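PDB 2WDD: sulfur oxidation protein soxB, which hydrolyses a sulfur-sulfur bond in the Sox sulfur oxidation pathway, as a two-manganese enzyme related to the 5'-nucleotidases. Local coordinates for residues P220-S225 with L234-D239; R473-P478 with K549-N554; A311-D316 with V329-V334; H205-Y210 with L317-G322. All coordinates share one frame; numbering follows the deposited sequence.

How the contacts relate
Contact 3 is the most fully buried, with nine of its ten touching residues buried: an antiparallel strand pair with four backbone hydrogen bonds, one face wholly apolar and the other mixing two leucines with two arginines. Contact 4 uses the same strand 311-320, about 20 Å away between centres, but near its far end, where an apolar patch with no direct hydrogen bond meets the solvent. Contact 1, partly buried, lies beside the manganese site and combines a lysine-to-carbonyl bond with a CH-pi contact, beside a bound tertiary-butyl alcohol. Contact 2, parallel strand pairing ending in a proline over an arginine guanidinium, belongs to the C-terminal part of the chain, about 49 Å from contact 4 between centres.

Contact 1 of 4, residues P220-S225 with L234-D239; sequences PYVKVS and LSFALD. With TBU (tertiary-butyl alcohol), chain E.
Val222 has CG1 anti to its backbone N (chi1 180°), which leaves CG2 beside that N and facing Phe236. Lys223 bends at chi3 (72°) and again at chi4, curling NZ back to the backbone of Leu234. Val222 CG2 sits over one face of the Phe236 ring, toward its rim and 3.9 Å from the centroid, a CH-pi contact. Lys223 NZ donates to Leu234 O at 3.0 Å, in the carbonyl plane, and also bonds Thr231 OG1. Beside this chain lies a tertiary-butyl alcohol, whose O accepts from Phe236 N at 2.9 Å in a practically straight bond (179°) and approaches Lys223 CD to 3.2 Å. An alanine at Lys223 would probably leave Leu234 O and Thr231 OG1 without this partner and remove the CG and CD methylenes that lie against the alcohol oxygen. Further along, Pro220 CA makes a CA-H...O contact with Phe236 O at 3.3 Å, and its CB rests 4.0 Å from Leu238 CB. The side chain of Val222 lies about 4 Å from that of the manganese ligand His163, consistent with a second-shell place for Val222, with Phe236 packed on it, in the dimanganese site of a metallophosphoesterase-type domain.

Contact 2 of 4, residues R473-P478 with K549-N554; sequences RYVLDP and KVIGRN
The guanidinium of Arg553 carries Pro478 on one face, with CG of the proline 3.8 Å from NH2 and offset toward the rim. At its edge NH1 donates to Gly552 O at 3.0 Å; the acceptor lies within 9° of the guanidinium plane, although the donor stands well above the plane of that carbonyl. Outside the two segments NH2 forms a salt bridge with Asp479 and a hydrogen bond to Ala54 O, so polar partners hold both NH1 and NH2. Before this point the backbones pair as parallel beta strands, Val475 beside Lys549 and Leu476 beside Val550. Leu476 is gripped twice: its N donates to Lys549 O at 2.8 Å, and its O accepts from Ile551 N at 2.8 Å. The pairing attaches strand 548-550, close to the chain's end, to strand 472-476 of the 5'-nucleotidase C-terminal domain. A type II turn from Val550 to Arg553 follows, with Gly552 at positive phi (77°). Asp477 has CG anti to its backbone N (chi1 -178°), 3.8 Å from Ile551 CB, while OD1 accepts from Asp479 N. An alanine at Asp477 would probably leave Asp479 N without that acceptor and uncover Ile551 CG2. On the Val475 face, Ile551 CD1 meets Val475 CG1 at 3.7 Å.

Contact 3 of 4, residues A311-D316 with V329-V334; sequences ALMRVD and VRVLPV
Leu332 packs against Leu312 and Arg314 across a beta hairpin, strands 311-320 and 323-333, which forms one margin of a mixed sheet and adjoins strand 29-34 through the first strand. From the backbone outward, Leu332 CB lies 3.3 Å from Leu312 O. CG, placed beside the backbone N by chi1 of -52°, stays 3.6 Å from the same oxygen. At the tip, CD1 reaches Arg314 CB at 4.0 Å and looks more distantly at Leu312 CD2. The Leu332 backbone also exchanges two hydrogen bonds with Leu312, the shorter running from Leu332 N to Leu312 O at 2.8 Å, and Arg314 and Arg330 form the next hydrogen-bonded pair of the antiparallel register. Helix 104-120 covers this leucine face. The other face carries Ala311, Met313 and Val331, with helix 81-86 packing on Ala311 and Val331. There Met313, bent at chi2 (54°), runs alongside Val331 and sets SD 3.9 Å from its CG2, while Ala311 CB meets Val331 CG1 at 3.8 Å. The Met313 side chain lies about 9 Å from that of the manganese ligand Asp36. Arg314, extended from CG to NE, bonds Gln114 OE1 through NH1. Its NE forms a salt bridge with Asp316 OD1 at 2.9 Å, in the guanidinium plane and on the syn lone pair of that oxygen.

Contact 4 of 4, residues H205-Y210 with L317-G322; sequences HRVGPY and LKLWKG
Leu319 fills the tight half of this contact, packed against both Val207 and Tyr210. Its CB lies over one face of the Tyr210 ring, 4.0 Å from the centroid and 14° off the ring normal, a CH-pi contact. Its CD1 touches Val207 CG1 at 3.8 Å, the two side chains crossing at about a right angle, and also Tyr210 CB at 3.8 Å. Tyr210 has CG beside its backbone N (chi1 -45°), which directs CG toward Leu319. The other half is looser. Toward Trp320 and Lys321, both exposed, the ring makes fewer contacts, chiefly Tyr210 CE1 to Trp320 CA at 3.9 Å. Its OH stops 3.5 Å from Leu319 O with no direct hydrogen bond. A water instead donates to Leu319 O at 2.8 Å and bonds Tyr210 OH only weakly. Val207 and Tyr210 flank the type II' turn of the two-residue hairpin joining strands 202-207 and 210-217. The hairpin belongs to one sheet and strand 311-320 to the other, so the contact bridges the two sheets of the metallophosphoesterase sandwich. With no hydrogen bond across, apolar burial and the fit of ring on leucine probably contribute most to joining the turn to the end of strand 311-320.

Contact 1 of 4, residues P220-S225 with L234-D239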
# COMPACT_ATOMS: atom_id res chain seq x y z
N PRO A 220 -13.64 0.69 1.52
CA PRO A 220 -14.96 1.33 1.35
C PRO A 220 -15.01 2.52 0.40
O PRO A 220 -16.10 2.98 0.04
CB PRO A 220 -15.31 1.79 2.77
CG PRO A 220 -14.00 1.86 3.50
CD PRO A 220 -13.13 0.80 2.90
N TYR A 221 -13.85 3.03 0.01
CA TYR A 221 -13.81 4.23 -0.82
C TYR A 221 -13.39 4.02 -2.26
O TYR A 221 -12.90 4.94 -2.92
CB TYR A 221 -12.95 5.29 -0.13
CG TYR A 221 -13.35 5.51 1.31
CD1 TYR A 221 -14.61 5.99 1.64
CD2 TYR A 221 -12.49 5.18 2.35
CE1 TYR A 221 -14.99 6.18 2.96
CE2 TYR A 221 -12.85 5.38 3.68
CZ TYR A 221 -14.10 5.88 3.97
OH TYR A 221 -14.48 6.05 5.29
N VAL A 222 -13.63 2.82 -2.78
CA VAL A 222 -13.28 2.53 -4.16
C VAL A 222 -13.93 3.49 -5.16
O VAL A 222 -13.32 3.87 -6.16
CB VAL A 222 -13.60 1.05 -4.51
CG1 VAL A 222 -13.25 0.74 -5.95
CG2 VAL A 222 -12.86 0.10 -3.56
N LYS A 223 -15.20 3.82 -4.94
CA LYS A 223 -15.92 4.66 -5.89
C LYS A 223 -15.38 6.07 -6.11
O LYS A 223 -15.38 6.57 -7.23
CB LYS A 223 -17.42 4.64 -5.61
CG LYS A 223 -18.00 3.23 -5.59
CD LYS A 223 -19.51 3.22 -5.77
CE LYS A 223 -19.91 3.56 -7.20
NZ LYS A 223 -19.78 2.41 -8.14
N VAL A 224 -14.88 6.71 -5.06
CA VAL A 224 -14.33 8.05 -5.19
C VAL A 224 -12.82 8.04 -5.48
O VAL A 224 -12.24 9.07 -5.83
CB VAL A 224 -14.63 8.93 -3.95
CG1 VAL A 224 -16.13 9.04 -3.70
CG2 VAL A 224 -13.89 8.41 -2.71
N SER A 225 -12.20 6.87 -5.34
CA SER A 225 -10.75 6.75 -5.48
C SER A 225 -10.24 6.30 -6.84
O SER A 225 -9.03 6.36 -7.10
CB SER A 225 -10.21 5.78 -4.42
OG SER A 225 -10.45 6.29 -3.12
N LEU A 234 -21.97 -1.33 -8.31
CA LEU A 234 -21.55 -1.78 -6.99
C LEU A 234 -21.46 -0.67 -5.96
O LEU A 234 -21.10 0.46 -6.29
CB LEU A 234 -20.17 -2.43 -7.09
CG LEU A 234 -20.05 -3.61 -8.05
CD1 LEU A 234 -18.61 -4.12 -8.13
CD2 LEU A 234 -21.00 -4.71 -7.61
N SER A 235 -21.71 -1.04 -4.71
CA SER A 235 -21.51 -0.15 -3.57
C SER A 235 -20.52 -0.87 -2.66
O SER A 235 -20.61 -2.09 -2.49
CB SER A 235 -22.81 0.08 -2.80
OG SER A 235 -22.54 0.83 -1.63
N PHE A 236 -19.58 -0.13 -2.08
CA PHE A 236 -18.56 -0.69 -1.19
C PHE A 236 -18.69 -0.03 0.19
O PHE A 236 -17.83 -0.19 1.06
CB PHE A 236 -17.16 -0.31 -1.73
CG PHE A 236 -16.70 -1.13 -2.89
CD1 PHE A 236 -15.67 -2.04 -2.73
CD2 PHE A 236 -17.25 -0.96 -4.15
CE1 PHE A 236 -15.22 -2.80 -3.79
CE2 PHE A 236 -16.81 -1.73 -5.22
CZ PHE A 236 -15.81 -2.66 -5.03
N ALA A 237 -19.72 0.80 0.35
CA ALA A 237 -19.87 1.59 1.57
C ALA A 237 -19.61 0.87 2.89
O ALA A 237 -20.04 -0.27 3.08
CB ALA A 237 -21.23 2.27 1.61
N LEU A 238 -18.92 1.55 3.80
CA LEU A 238 -18.69 1.03 5.13
C LEU A 238 -20.08 0.98 5.77
O LEU A 238 -20.81 1.98 5.78
CB LEU A 238 -17.79 1.99 5.92
CG LEU A 238 -17.63 1.74 7.42
CD1 LEU A 238 -16.76 0.52 7.66
CD2 LEU A 238 -17.05 2.96 8.11
N ASP A 239 -20.47 -0.19 6.25
CA ASP A 239 -21.80 -0.40 6.81
C ASP A 239 -21.66 -1.11 8.16
O ASP A 239 -21.59 -2.34 8.22
CB ASP A 239 -22.63 -1.25 5.85
CG ASP A 239 -24.12 -1.25 6.18
OD1 ASP A 239 -24.48 -1.10 7.36
OD2 ASP A 239 -24.92 -1.47 5.24
O TBU E . -19.56 2.72 -2.60
C TBU E . -20.42 3.81 -2.19
C1 TBU E . -21.86 3.41 -2.32
C2 TBU E . -20.23 4.26 -0.73
C3 TBU E . -20.16 5.00 -3.10

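Contact 2 of 4, residues R473-P478 with K549-N554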
# COMPACT_ATOMS: atom_id res chain seq x y z
N ARG A 473 6.15 25.48 -3.71
CA ARG A 473 6.68 25.38 -2.36
C ARG A 473 5.59 25.93 -1.43
O ARG A 473 4.85 26.84 -1.82
CB ARG A 473 7.96 26.23 -2.20
CG ARG A 473 9.23 25.51 -2.61
CD ARG A 473 10.42 26.46 -2.69
NE ARG A 473 10.72 27.08 -1.41
CZ ARG A 473 11.71 26.70 -0.60
NH1 ARG A 473 12.48 25.67 -0.93
NH2 ARG A 473 11.92 27.34 0.55
N TYR A 474 5.47 25.37 -0.24
CA TYR A 474 4.46 25.84 0.70
C TYR A 474 4.80 25.50 2.13
O TYR A 474 5.76 24.77 2.40
CB TYR A 474 3.06 25.30 0.33
CG TYR A 474 2.85 23.81 0.54
CD1 TYR A 474 2.08 23.34 1.61
CD2 TYR A 474 3.30 22.87 -0.39
CE1 TYR A 474 1.82 21.98 1.78
CE2 TYR A 474 3.05 21.51 -0.22
CZ TYR A 474 2.32 21.07 0.87
OH TYR A 474 2.11 19.71 1.05
N VAL A 475 4.06 26.11 3.05
CA VAL A 475 4.21 25.86 4.47
C VAL A 475 2.95 25.12 4.89
O VAL A 475 1.84 25.50 4.50
CB VAL A 475 4.36 27.17 5.27
CG1 VAL A 475 4.37 26.88 6.75
CG2 VAL A 475 5.63 27.89 4.86
N LEU A 476 3.14 24.04 5.63
CA LEU A 476 2.03 23.23 6.09
C LEU A 476 2.00 23.29 7.60
O LEU A 476 3.04 23.12 8.25
CB LEU A 476 2.22 21.77 5.69
CG LEU A 476 1.20 20.79 6.26
CD1 LEU A 476 -0.16 20.99 5.58
CD2 LEU A 476 1.69 19.34 6.13
N ASP A 477 0.82 23.52 8.17
CA ASP A 477 0.64 23.48 9.61
C ASP A 477 -0.45 22.48 9.89
O ASP A 477 -1.64 22.80 9.81
CB ASP A 477 0.25 24.84 10.20
CG ASP A 477 0.12 24.80 11.71
OD1 ASP A 477 0.16 23.68 12.28
OD2 ASP A 477 -0.03 25.87 12.34
N PRO A 478 -0.08 21.22 10.16
CA PRO A 478 -1.06 20.17 10.37
C PRO A 478 -2.07 20.45 11.49
O PRO A 478 -3.20 19.96 11.45
CB PRO A 478 -0.20 18.94 10.70
CG PRO A 478 1.08 19.48 11.18
CD PRO A 478 1.30 20.77 10.42
N LYS A 549 7.62 23.19 4.31
CA LYS A 549 8.09 23.47 5.66
C LYS A 549 6.92 23.08 6.57
O LYS A 549 5.78 23.51 6.33
CB LYS A 549 8.39 24.97 5.79
CG LYS A 549 8.58 25.48 7.21
CD LYS A 549 9.16 26.89 7.20
CE LYS A 549 8.42 27.81 8.16
NZ LYS A 549 8.94 29.21 8.13
N VAL A 550 7.17 22.25 7.57
CA VAL A 550 6.12 21.78 8.45
C VAL A 550 6.15 22.43 9.83
O VAL A 550 7.06 22.18 10.62
CB VAL A 550 6.16 20.25 8.59
CG1 VAL A 550 4.93 19.75 9.35
CG2 VAL A 550 6.27 19.58 7.22
N ILE A 551 5.13 23.22 10.12
CA ILE A 551 5.07 23.89 11.40
C ILE A 551 4.88 22.85 12.49
O ILE A 551 4.03 21.96 12.37
CB ILE A 551 3.89 24.90 11.45
CG1 ILE A 551 4.02 25.94 10.34
CG2 ILE A 551 3.83 25.58 12.84
CD1 ILE A 551 5.35 26.66 10.31
N GLY A 552 5.65 22.98 13.57
CA GLY A 552 5.52 22.12 14.74
C GLY A 552 6.09 20.73 14.64
O GLY A 552 5.88 19.90 15.53
N ARG A 553 6.82 20.44 13.56
CA ARG A 553 7.42 19.11 13.39
C ARG A 553 8.80 19.24 12.77
O ARG A 553 9.06 20.18 12.03
CB ARG A 553 6.58 18.24 12.43
CG ARG A 553 5.10 18.16 12.74
CD ARG A 553 4.82 17.24 13.91
NE ARG A 553 3.39 17.06 14.03
CZ ARG A 553 2.57 17.97 14.54
NH1 ARG A 553 3.06 19.12 15.00
NH2 ARG A 553 1.26 17.74 14.58
N ASN A 554 9.63 18.23 12.99
CA ASN A 554 10.91 18.16 12.32
C ASN A 554 10.67 17.30 11.08
O ASN A 554 10.23 16.16 11.19
CB ASN A 554 11.93 17.46 13.22
CG ASN A 554 12.47 18.39 14.27
OD1 ASN A 554 12.60 19.59 14.03
ND2 ASN A 554 12.71 17.86 15.46

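Contact 3 of 4, residues A311-D316 with V329-V334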
# COMPACT_ATOMS: atom_id res chain seq x y z
N ALA A 311 7.18 -8.64 3.97
CA ALA A 311 7.05 -9.42 5.18
C ALA A 311 5.88 -10.39 5.14
O ALA A 311 4.85 -10.12 4.52
CB ALA A 311 6.88 -8.48 6.37
N LEU A 312 6.02 -11.48 5.88
CA LEU A 312 4.94 -12.42 6.08
C LEU A 312 4.68 -12.33 7.57
O LEU A 312 5.60 -12.49 8.38
CB LEU A 312 5.37 -13.84 5.73
CG LEU A 312 4.24 -14.85 5.97
CD1 LEU A 312 3.12 -14.66 4.93
CD2 LEU A 312 4.78 -16.28 5.92
N MET A 313 3.46 -11.98 7.94
CA MET A 313 3.12 -11.87 9.35
C MET A 313 2.60 -13.21 9.83
O MET A 313 1.60 -13.72 9.31
CB MET A 313 2.06 -10.80 9.59
CG MET A 313 2.65 -9.46 9.99
SD MET A 313 3.90 -8.84 8.85
CE MET A 313 2.87 -8.58 7.36
N ARG A 314 3.28 -13.80 10.81
CA ARG A 314 2.83 -15.07 11.36
C ARG A 314 2.12 -14.78 12.67
O ARG A 314 2.71 -14.21 13.59
CB ARG A 314 3.98 -16.04 11.58
CG ARG A 314 3.51 -17.33 12.28
CD ARG A 314 4.58 -18.42 12.34
NE ARG A 314 4.15 -19.46 13.27
CZ ARG A 314 4.79 -20.60 13.49
NH1 ARG A 314 5.89 -20.89 12.81
NH2 ARG A 314 4.32 -21.46 14.38
N VAL A 315 0.83 -15.11 12.72
CA VAL A 315 0.03 -14.86 13.91
C VAL A 315 -0.49 -16.17 14.46
O VAL A 315 -1.37 -16.80 13.86
CB VAL A 315 -1.13 -13.89 13.62
CG1 VAL A 315 -1.86 -13.53 14.91
CG2 VAL A 315 -0.62 -12.63 12.91
N ASP A 316 0.05 -16.58 15.61
CA ASP A 316 -0.36 -17.84 16.24
C ASP A 316 -1.37 -17.53 17.32
O ASP A 316 -1.17 -16.63 18.12
CB ASP A 316 0.85 -18.55 16.84
CG ASP A 316 1.94 -18.77 15.83
OD1 ASP A 316 1.67 -19.45 14.82
OD2 ASP A 316 3.07 -18.26 16.02
N VAL A 329 2.76 -12.81 17.66
CA VAL A 329 2.88 -12.16 16.37
C VAL A 329 4.35 -12.04 16.03
O VAL A 329 5.16 -11.59 16.85
CB VAL A 329 2.26 -10.74 16.42
CG1 VAL A 329 2.55 -9.97 15.13
CG2 VAL A 329 0.76 -10.81 16.71
N ARG A 330 4.71 -12.45 14.81
CA ARG A 330 6.07 -12.32 14.35
C ARG A 330 6.07 -11.80 12.93
O ARG A 330 5.42 -12.37 12.06
CB ARG A 330 6.82 -13.65 14.40
CG ARG A 330 7.06 -14.15 15.82
CD ARG A 330 8.05 -13.26 16.56
NE ARG A 330 8.38 -13.80 17.87
CZ ARG A 330 7.73 -13.49 18.99
NH1 ARG A 330 6.72 -12.63 18.94
NH2 ARG A 330 8.08 -14.03 20.15
N VAL A 331 6.81 -10.72 12.70
CA VAL A 331 6.99 -10.18 11.36
C VAL A 331 8.18 -10.92 10.79
O VAL A 331 9.31 -10.76 11.27
CB VAL A 331 7.28 -8.66 11.43
CG1 VAL A 331 7.72 -8.14 10.04
CG2 VAL A 331 6.04 -7.90 11.94
N LEU A 332 7.94 -11.76 9.79
CA LEU A 332 9.02 -12.53 9.16
C LEU A 332 9.52 -11.84 7.90
O LEU A 332 8.81 -11.74 6.90
CB LEU A 332 8.55 -13.95 8.83
CG LEU A 332 7.90 -14.70 9.99
CD1 LEU A 332 7.38 -16.05 9.51
CD2 LEU A 332 8.89 -14.87 11.14
N PRO A 333 10.77 -11.34 7.92
CA PRO A 333 11.26 -10.67 6.72
C PRO A 333 11.39 -11.61 5.51
O PRO A 333 11.92 -12.72 5.62
CB PRO A 333 12.65 -10.15 7.15
CG PRO A 333 12.63 -10.19 8.67
CD PRO A 333 11.76 -11.37 9.00
N VAL A 334 10.87 -11.17 4.37
CA VAL A 334 11.01 -11.94 3.13
C VAL A 334 12.31 -11.49 2.46
O VAL A 334 12.35 -10.49 1.73
CB VAL A 334 9.80 -11.74 2.19
CG1 VAL A 334 9.98 -12.56 0.92
CG2 VAL A 334 8.52 -12.14 2.88

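Contact 4 of 4, residues H205-Y210 with L317-G322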
# COMPACT_ATOMS: atom_id res chain seq x y z
N HIS A 205 -13.70 -21.75 9.93
CA HIS A 205 -12.74 -22.82 9.77
C HIS A 205 -12.57 -23.60 11.06
O HIS A 205 -12.51 -23.01 12.14
CB HIS A 205 -11.38 -22.23 9.40
CG HIS A 205 -11.33 -21.64 8.03
ND1 HIS A 205 -10.96 -22.37 6.92
CD2 HIS A 205 -11.60 -20.39 7.59
CE1 HIS A 205 -11.02 -21.59 5.85
NE2 HIS A 205 -11.41 -20.38 6.23
N ARG A 206 -12.46 -24.91 10.94
CA ARG A 206 -12.25 -25.75 12.11
C ARG A 206 -10.78 -25.65 12.52
O ARG A 206 -9.88 -25.82 11.70
CB ARG A 206 -12.60 -27.21 11.80
CG ARG A 206 -14.09 -27.51 11.87
CD ARG A 206 -14.34 -28.96 12.27
NE ARG A 206 -14.14 -29.88 11.16
CZ ARG A 206 -14.13 -31.21 11.27
NH1 ARG A 206 -13.94 -31.97 10.20
NH2 ARG A 206 -14.32 -31.78 12.45
N VAL A 207 -10.56 -25.35 13.79
CA VAL A 207 -9.22 -25.26 14.35
C VAL A 207 -9.23 -26.17 15.56
O VAL A 207 -9.46 -25.73 16.68
CB VAL A 207 -8.88 -23.81 14.77
CG1 VAL A 207 -7.70 -23.80 15.73
CG2 VAL A 207 -8.59 -22.96 13.55
N GLY A 208 -9.06 -27.47 15.32
CA GLY A 208 -9.14 -28.44 16.40
C GLY A 208 -10.57 -28.48 16.91
O GLY A 208 -11.50 -28.73 16.14
N PRO A 209 -10.76 -28.20 18.20
CA PRO A 209 -12.10 -28.23 18.79
C PRO A 209 -12.82 -26.88 18.74
O PRO A 209 -13.97 -26.77 19.15
CB PRO A 209 -11.83 -28.61 20.25
CG PRO A 209 -10.48 -28.04 20.52
CD PRO A 209 -9.71 -28.15 19.23
N TYR A 210 -12.13 -25.86 18.24
CA TYR A 210 -12.73 -24.53 18.14
C TYR A 210 -13.12 -24.23 16.70
O TYR A 210 -12.76 -24.96 15.78
CB TYR A 210 -11.74 -23.45 18.59
CG TYR A 210 -11.01 -23.77 19.87
CD1 TYR A 210 -11.53 -23.37 21.10
CD2 TYR A 210 -9.79 -24.44 19.85
CE1 TYR A 210 -10.86 -23.65 22.27
CE2 TYR A 210 -9.12 -24.73 21.03
CZ TYR A 210 -9.66 -24.33 22.23
OH TYR A 210 -8.99 -24.61 23.40
N LEU A 317 -2.50 -18.22 17.28
CA LEU A 317 -3.59 -17.96 18.20
C LEU A 317 -3.89 -19.07 19.19
O LEU A 317 -4.11 -20.23 18.80
CB LEU A 317 -4.88 -17.68 17.43
CG LEU A 317 -4.81 -16.65 16.31
CD1 LEU A 317 -6.13 -16.59 15.54
CD2 LEU A 317 -4.43 -15.29 16.88
N LYS A 318 -4.00 -18.71 20.47
CA LYS A 318 -4.49 -19.64 21.48
C LYS A 318 -5.95 -19.22 21.62
O LYS A 318 -6.24 -18.11 22.05
CB LYS A 318 -3.79 -19.41 22.82
CG LYS A 318 -2.56 -20.24 23.01
CD LYS A 318 -2.03 -20.04 24.41
CE LYS A 318 -0.84 -20.92 24.68
NZ LYS A 318 -0.29 -20.62 26.04
N LEU A 319 -6.87 -20.10 21.24
CA LEU A 319 -8.27 -19.75 21.29
C LEU A 319 -8.93 -20.25 22.57
O LEU A 319 -8.40 -21.13 23.25
CB LEU A 319 -9.01 -20.36 20.09
CG LEU A 319 -8.40 -20.06 18.71
CD1 LEU A 319 -9.15 -20.81 17.61
CD2 LEU A 319 -8.41 -18.57 18.44
N TRP A 320 -10.09 -19.67 22.87
CA TRP A 320 -10.95 -20.13 23.94
C TRP A 320 -12.39 -20.05 23.46
O TRP A 320 -12.67 -19.51 22.38
CB TRP A 320 -10.71 -19.40 25.27
CG TRP A 320 -11.25 -18.00 25.36
CD1 TRP A 320 -10.70 -16.87 24.81
CD2 TRP A 320 -12.39 -17.56 26.11
NE1 TRP A 320 -11.44 -15.77 25.16
CE2 TRP A 320 -12.48 -16.16 25.96
CE3 TRP A 320 -13.34 -18.22 26.91
CZ2 TRP A 320 -13.49 -15.40 26.57
CZ3 TRP A 320 -14.35 -17.46 27.50
CH2 TRP A 320 -14.41 -16.07 27.34
N LYS A 321 -13.31 -20.61 24.23
CA LYS A 321 -14.71 -20.64 23.83
C LYS A 321 -15.27 -19.30 23.36
O LYS A 321 -16.11 -19.26 22.46
CB LYS A 321 -15.58 -21.24 24.94
CG LYS A 321 -16.77 -20.36 25.32
CD LYS A 321 -17.69 -21.06 26.32
CE LYS A 321 -18.18 -22.40 25.80
NZ LYS A 321 -18.99 -23.14 26.81
N GLY A 322 -14.82 -18.21 23.97
CA GLY A 322 -15.32 -16.89 23.66
C GLY A 322 -14.41 -15.93 22.90
O GLY A 322 -14.73 -14.74 22.82
O HOH W 1 -6.15 -22.78 23.46